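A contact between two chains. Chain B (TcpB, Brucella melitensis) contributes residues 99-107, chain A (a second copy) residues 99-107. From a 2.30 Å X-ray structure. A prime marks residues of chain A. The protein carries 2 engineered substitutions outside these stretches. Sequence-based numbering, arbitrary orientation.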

ATOM      1  N   TRP B  99      -4.823  -0.140  -6.276  1.00 28.35           N
ATOM      2  CA  TRP B  99      -4.236   0.555  -5.135  1.00 25.90           C
ATOM      3  C   TRP B  99      -2.750   0.273  -5.141  1.00 30.27           C
ATOM      4  O   TRP B  99      -2.337  -0.889  -5.183  1.00 34.05           O
ATOM      5  CB  TRP B  99      -4.832   0.044  -3.827  1.00 31.61           C
ATOM      6  CG  TRP B  99      -6.275   0.416  -3.583  1.00 32.84           C
ATOM      7  CD1 TRP B  99      -7.276   0.536  -4.515  1.00 34.36           C
ATOM      8  CD2 TRP B  99      -6.866   0.742  -2.316  1.00 31.96           C
ATOM      9  NE1 TRP B  99      -8.452   0.905  -3.896  1.00 32.58           N
ATOM     10  CE2 TRP B  99      -8.225   1.041  -2.550  1.00 35.92           C
ATOM     11  CE3 TRP B  99      -6.377   0.806  -1.008  1.00 32.58           C
ATOM     12  CZ2 TRP B  99      -9.105   1.387  -1.516  1.00 38.19           C
ATOM     13  CZ3 TRP B  99      -7.251   1.158   0.016  1.00 34.82           C
ATOM     14  CH2 TRP B  99      -8.596   1.445  -0.242  1.00 33.87           C
ATOM     15  N   HIS B 100      -1.932   1.318  -5.103  1.00 29.41           N
ATOM     16  CA  HIS B 100      -0.477   1.118  -5.110  1.00 29.50           C
ATOM     17  C   HIS B 100       0.239   1.991  -4.075  1.00 27.78           C
ATOM     18  O   HIS B 100       0.307   3.213  -4.201  1.00 29.82           O
ATOM     19  CB  HIS B 100       0.080   1.343  -6.523  1.00 29.01           C
ATOM     20  CG  HIS B 100       1.528   1.007  -6.678  1.00 29.73           C
ATOM     21  ND1 HIS B 100       2.049  -0.232  -6.362  1.00 34.92           N
ATOM     22  CD2 HIS B 100       2.569   1.746  -7.134  1.00 29.79           C
ATOM     23  CE1 HIS B 100       3.349  -0.236  -6.601  1.00 24.64           C
ATOM     24  NE2 HIS B 100       3.689   0.952  -7.076  1.00 24.46           N
ATOM     25  N   LYS B 101       0.761   1.347  -3.041  1.00 29.97           N
ATOM     26  CA  LYS B 101       1.498   2.039  -1.987  1.00 29.51           C
ATOM     27  C   LYS B 101       0.682   3.152  -1.317  1.00 31.38           C
ATOM     28  O   LYS B 101       1.220   4.202  -0.949  1.00 32.74           O
ATOM     29  CB  LYS B 101       2.861   2.530  -2.515  1.00 28.95           C
ATOM     30  CG  LYS B 101       3.780   1.358  -2.936  1.00 32.31           C
ATOM     31  CD  LYS B 101       4.972   1.756  -3.827  1.00 31.54           C
ATOM     32  CE  LYS B 101       6.028   2.571  -3.072  1.00 36.79           C
ATOM     33  NZ  LYS B 101       6.484   1.921  -1.807  1.00 36.16           N
ATOM     34  N   VAL B 102      -0.622   2.915  -1.169  1.00 28.11           N
ATOM     35  CA  VAL B 102      -1.472   3.784  -0.352  1.00 33.93           C
ATOM     36  C   VAL B 102      -2.066   3.009   0.810  1.00 30.30           C
ATOM     37  O   VAL B 102      -2.143   1.780   0.784  1.00 33.43           O
ATOM     38  CB  VAL B 102      -2.658   4.376  -1.139  1.00 28.53           C
ATOM     39  CG1 VAL B 102      -2.192   5.501  -2.036  1.00 35.97           C
ATOM     40  CG2 VAL B 102      -3.350   3.292  -1.935  1.00 26.76           C
ATOM     41  N   SER B 103      -2.497   3.731   1.831  1.00 32.48           N
ATOM     42  CA  SER B 103      -3.255   3.118   2.905  1.00 34.21           C
ATOM     43  C   SER B 103      -4.758   3.356   2.678  1.00 35.94           C
ATOM     44  O   SER B 103      -5.162   4.225   1.882  1.00 29.80           O
ATOM     45  CB  SER B 103      -2.838   3.723   4.231  1.00 31.44           C
ATOM     46  OG  SER B 103      -3.163   5.098   4.240  1.00 36.38           O
ATOM     47  N   TYR B 104      -5.583   2.580   3.375  1.00 31.83           N
ATOM     48  CA  TYR B 104      -7.013   2.806   3.334  1.00 33.36           C
ATOM     49  C   TYR B 104      -7.360   4.231   3.768  1.00 36.52           C
ATOM     50  O   TYR B 104      -8.168   4.910   3.122  1.00 36.08           O
ATOM     51  CB  TYR B 104      -7.739   1.778   4.198  1.00 35.37           C
ATOM     52  CG  TYR B 104      -9.206   2.078   4.375  1.00 39.00           C
ATOM     53  CD1 TYR B 104      -9.646   2.972   5.358  1.00 36.93           C
ATOM     54  CD2 TYR B 104     -10.152   1.474   3.566  1.00 38.78           C
ATOM     55  CE1 TYR B 104     -10.983   3.261   5.506  1.00 40.30           C
ATOM     56  CE2 TYR B 104     -11.494   1.757   3.712  1.00 42.42           C
ATOM     57  CZ  TYR B 104     -11.904   2.645   4.685  1.00 44.64           C
ATOM     58  OH  TYR B 104     -13.242   2.918   4.830  1.00 45.49           O
ATOM     59  N   ASP B 105      -6.767   4.686   4.870  1.00 37.86           N
ATOM     60  CA  ASP B 105      -7.095   6.012   5.403  1.00 38.07           C
ATOM     61  C   ASP B 105      -6.731   7.085   4.399  1.00 37.92           C
ATOM     62  O   ASP B 105      -7.411   8.097   4.260  1.00 40.88           O
ATOM     63  CB  ASP B 105      -6.348   6.271   6.712  1.00 40.97           C
ATOM     64  CG  ASP B 105      -6.912   5.480   7.866  1.00 37.56           C
ATOM     65  OD1 ASP B 105      -8.106   5.620   8.182  1.00 45.85           O
ATOM     66  OD2 ASP B 105      -6.165   4.697   8.451  1.00 46.19           O
ATOM     67  N   GLU B 106      -5.645   6.853   3.688  1.00 38.33           N
ATOM     68  CA  GLU B 106      -5.144   7.839   2.755  1.00 35.25           C
ATOM     69  C   GLU B 106      -6.124   7.979   1.590  1.00 38.97           C
ATOM     70  O   GLU B 106      -6.326   9.083   1.068  1.00 36.26           O
ATOM     71  CB  GLU B 106      -3.774   7.403   2.272  1.00 35.64           C
ATOM     72  CG  GLU B 106      -3.112   8.326   1.323  1.00 40.78           C
ATOM     73  CD  GLU B 106      -1.738   7.826   0.939  1.00 44.27           C
ATOM     74  OE1 GLU B 106      -1.368   6.707   1.362  1.00 39.09           O
ATOM     75  OE2 GLU B 106      -1.024   8.557   0.216  1.00 52.55           O
ATOM     76  N   VAL B 107      -6.749   6.869   1.197  1.00 34.37           N
ATOM     77  CA  VAL B 107      -7.685   6.895   0.081  1.00 31.99           C
ATOM     78  C   VAL B 107      -9.031   7.472   0.525  1.00 38.58           C
ATOM     79  O   VAL B 107      -9.685   8.217  -0.227  1.00 36.88           O
ATOM     80  CB  VAL B 107      -7.877   5.485  -0.529  1.00 32.62           C
ATOM     81  CG1 VAL B 107      -8.961   5.507  -1.605  1.00 27.20           C
ATOM     82  CG2 VAL B 107      -6.542   4.956  -1.104  1.00 29.33           C
TER
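Chain A 99-107: WHKVSYDEV

The backbones come closest at Lys101 and Lys101′, CA to CA 3.7 Å and CB to CB 4.4 Å, while their ammonium groups point apart, Lys101 NZ lying 7.1 Å from Lys101′ NZ. The two segments run antiparallel; Lys101 meets its own copy, and the other residue pairs recur with the chains exchanged. Both lysines have positive phi (phi/psi 57/36 in chain B, 58/43 in chain A), a left-handed backbone conformation, in the loop that leads from Trp99 and His100 into the helix beginning at Tyr104. Their side chains share one rotamer, m, t, p, p, and although CA-to-CB points sideways in each, the end of the side chain comes nearer the partner. Each ammonium group thus reaches a backbone carbonyl across the contact: Lys101′ NZ donates to Lys101 O at 2.8 Å, and Lys101 NZ to Lys101′ O at 2.9 Å. The charge is met by glutamate from the opposing helix, in salt bridges of 2.8 Å from Lys101 NZ to Glu106′ OE1 and 3.1 Å from Lys101′ NZ to Glu106 OE1. The glutamates are also tied into their own chains: Glu106′ OE1 accepts from Ser103′ N at 3.0 Å, while Glu106′ N donates to the N-cap Ser103′ OG at 3.0 Å, and chain B repeats both bonds. The helix start therefore holds the carboxylate that receives the partner's lysine. Each lysine stem lies against the partner's backbone, with Lys101 CG 3.9 Å from Val102′ CA and Lys101′ CG 4.0 Å from Val102 CA. Each histidine ring meets a serine, His100 CE1 lying 3.9 Å from Ser103′ CB and His100′ CE1 4.0 Å from Ser103 CB. A water links the backbones, accepting from Lys101 N and donating to Val102′ O, both at 2.9 Å. Altogether 364 Å² is buried, more than half of it on the two lysines.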

ATOM      1  N   TRP A  99       2.535  -3.867   7.284  1.00 34.60           N
ATOM      2  CA  TRP A  99       2.877  -3.359   5.956  1.00 32.08           C
ATOM      3  C   TRP A  99       2.270  -1.967   5.794  1.00 33.81           C
ATOM      4  O   TRP A  99       1.090  -1.764   6.089  1.00 34.40           O
ATOM      5  CB  TRP A  99       2.338  -4.282   4.862  1.00 30.42           C
ATOM      6  CG  TRP A  99       3.066  -5.577   4.714  1.00 36.40           C
ATOM      7  CD1 TRP A  99       3.696  -6.296   5.696  1.00 35.14           C
ATOM      8  CD2 TRP A  99       3.261  -6.310   3.494  1.00 35.14           C
ATOM      9  NE1 TRP A  99       4.256  -7.430   5.155  1.00 33.17           N
ATOM     10  CE2 TRP A  99       3.999  -7.460   3.809  1.00 35.99           C
ATOM     11  CE3 TRP A  99       2.865  -6.100   2.170  1.00 35.97           C
ATOM     12  CZ2 TRP A  99       4.354  -8.406   2.851  1.00 38.10           C
ATOM     13  CZ3 TRP A  99       3.211  -7.036   1.223  1.00 36.94           C
ATOM     14  CH2 TRP A  99       3.955  -8.178   1.566  1.00 37.21           C
ATOM     15  N   HIS A 100       3.068  -1.006   5.333  1.00 33.01           N
ATOM     16  CA  HIS A 100       2.572   0.353   5.143  1.00 31.51           C
ATOM     17  C   HIS A 100       3.082   0.939   3.843  1.00 33.16           C
ATOM     18  O   HIS A 100       4.273   1.204   3.709  1.00 34.32           O
ATOM     19  CB  HIS A 100       2.986   1.268   6.292  1.00 30.40           C
ATOM     20  CG  HIS A 100       2.316   2.607   6.255  1.00 33.20           C
ATOM     21  ND1 HIS A 100       0.947   2.749   6.162  1.00 35.11           N
ATOM     22  CD2 HIS A 100       2.824   3.862   6.272  1.00 32.13           C
ATOM     23  CE1 HIS A 100       0.635   4.034   6.151  1.00 28.79           C
ATOM     24  NE2 HIS A 100       1.756   4.731   6.207  1.00 31.53           N
ATOM     25  N   LYS A 101       2.175   1.108   2.884  1.00 31.77           N
ATOM     26  CA  LYS A 101       2.493   1.752   1.616  1.00 29.95           C
ATOM     27  C   LYS A 101       3.620   1.079   0.841  1.00 32.14           C
ATOM     28  O   LYS A 101       4.495   1.751   0.277  1.00 34.48           O
ATOM     29  CB  LYS A 101       2.771   3.241   1.833  1.00 31.26           C
ATOM     30  CG  LYS A 101       1.539   4.021   2.281  1.00 29.96           C
ATOM     31  CD  LYS A 101       1.887   5.394   2.858  1.00 31.70           C
ATOM     32  CE  LYS A 101       2.533   6.311   1.826  1.00 34.32           C
ATOM     33  NZ  LYS A 101       1.654   6.508   0.642  1.00 37.43           N
ATOM     34  N   VAL A 102       3.584  -0.250   0.801  1.00 32.46           N
ATOM     35  CA  VAL A 102       4.557  -1.022   0.035  1.00 27.42           C
ATOM     36  C   VAL A 102       3.837  -1.985  -0.897  1.00 27.36           C
ATOM     37  O   VAL A 102       2.670  -2.287  -0.715  1.00 31.66           O
ATOM     38  CB  VAL A 102       5.511  -1.822   0.962  1.00 29.70           C
ATOM     39  CG1 VAL A 102       6.360  -0.883   1.814  1.00 30.60           C
ATOM     40  CG2 VAL A 102       4.726  -2.780   1.845  1.00 26.49           C
ATOM     41  N   SER A 103       4.531  -2.478  -1.908  1.00 35.00           N
ATOM     42  CA  SER A 103       3.949  -3.517  -2.745  1.00 32.79           C
ATOM     43  C   SER A 103       4.552  -4.860  -2.363  1.00 32.89           C
ATOM     44  O   SER A 103       5.570  -4.930  -1.652  1.00 29.28           O
ATOM     45  CB  SER A 103       4.183  -3.227  -4.222  1.00 32.26           C
ATOM     46  OG  SER A 103       5.541  -3.444  -4.576  1.00 36.99           O
ATOM     47  N   TYR A 104       3.908  -5.927  -2.820  1.00 31.34           N
ATOM     48  CA  TYR A 104       4.426  -7.272  -2.612  1.00 35.88           C
ATOM     49  C   TYR A 104       5.752  -7.465  -3.352  1.00 39.17           C
ATOM     50  O   TYR A 104       6.693  -8.022  -2.792  1.00 39.44           O
ATOM     51  CB  TYR A 104       3.410  -8.322  -3.075  1.00 36.59           C
ATOM     52  CG  TYR A 104       3.951  -9.730  -3.048  1.00 35.03           C
ATOM     53  CD1 TYR A 104       3.971 -10.457  -1.866  1.00 40.41           C
ATOM     54  CD2 TYR A 104       4.438 -10.332  -4.196  1.00 38.21           C
ATOM     55  CE1 TYR A 104       4.474 -11.736  -1.826  1.00 41.25           C
ATOM     56  CE2 TYR A 104       4.937 -11.616  -4.169  1.00 41.49           C
ATOM     57  CZ  TYR A 104       4.951 -12.310  -2.978  1.00 39.69           C
ATOM     58  OH  TYR A 104       5.435 -13.585  -2.930  1.00 43.49           O
ATOM     59  N   ASP A 105       5.817  -7.011  -4.604  1.00 35.01           N
ATOM     60  CA  ASP A 105       7.046  -7.106  -5.390  1.00 36.27           C
ATOM     61  C   ASP A 105       8.183  -6.382  -4.676  1.00 37.60           C
ATOM     62  O   ASP A 105       9.318  -6.867  -4.630  1.00 37.82           O
ATOM     63  CB  ASP A 105       6.850  -6.500  -6.790  1.00 34.12           C
ATOM     64  CG  ASP A 105       5.950  -7.348  -7.677  1.00 39.18           C
ATOM     65  OD1 ASP A 105       6.050  -8.592  -7.621  1.00 44.95           O
ATOM     66  OD2 ASP A 105       5.140  -6.771  -8.435  1.00 43.15           O
ATOM     67  N   GLU A 106       7.864  -5.219  -4.118  1.00 36.49           N
ATOM     68  CA  GLU A 106       8.828  -4.405  -3.372  1.00 37.31           C
ATOM     69  C   GLU A 106       9.396  -5.121  -2.134  1.00 36.85           C
ATOM     70  O   GLU A 106      10.610  -5.174  -1.938  1.00 41.19           O
ATOM     71  CB  GLU A 106       8.144  -3.105  -2.950  1.00 37.75           C
ATOM     72  CG  GLU A 106       9.055  -1.985  -2.541  1.00 35.54           C
ATOM     73  CD  GLU A 106       8.256  -0.756  -2.129  1.00 42.78           C
ATOM     74  OE1 GLU A 106       7.009  -0.854  -2.035  1.00 36.26           O
ATOM     75  OE2 GLU A 106       8.868   0.311  -1.895  1.00 53.62           O
ATOM     76  N   VAL A 107       8.522  -5.658  -1.288  1.00 37.93           N
ATOM     77  CA  VAL A 107       8.972  -6.357  -0.086  1.00 35.50           C
ATOM     78  C   VAL A 107       9.766  -7.587  -0.477  1.00 34.91           C
ATOM     79  O   VAL A 107      10.774  -7.921   0.137  1.00 36.65           O
ATOM     80  CB  VAL A 107       7.793  -6.771   0.808  1.00 33.42           C
ATOM     81  CG1 VAL A 107       8.284  -7.627   1.988  1.00 32.42           C
ATOM     82  CG2 VAL A 107       7.072  -5.539   1.303  1.00 27.84           C
TER
HETATM   83  O   HOH W   1       0.494  -1.502  -2.482  1.00 40.33           O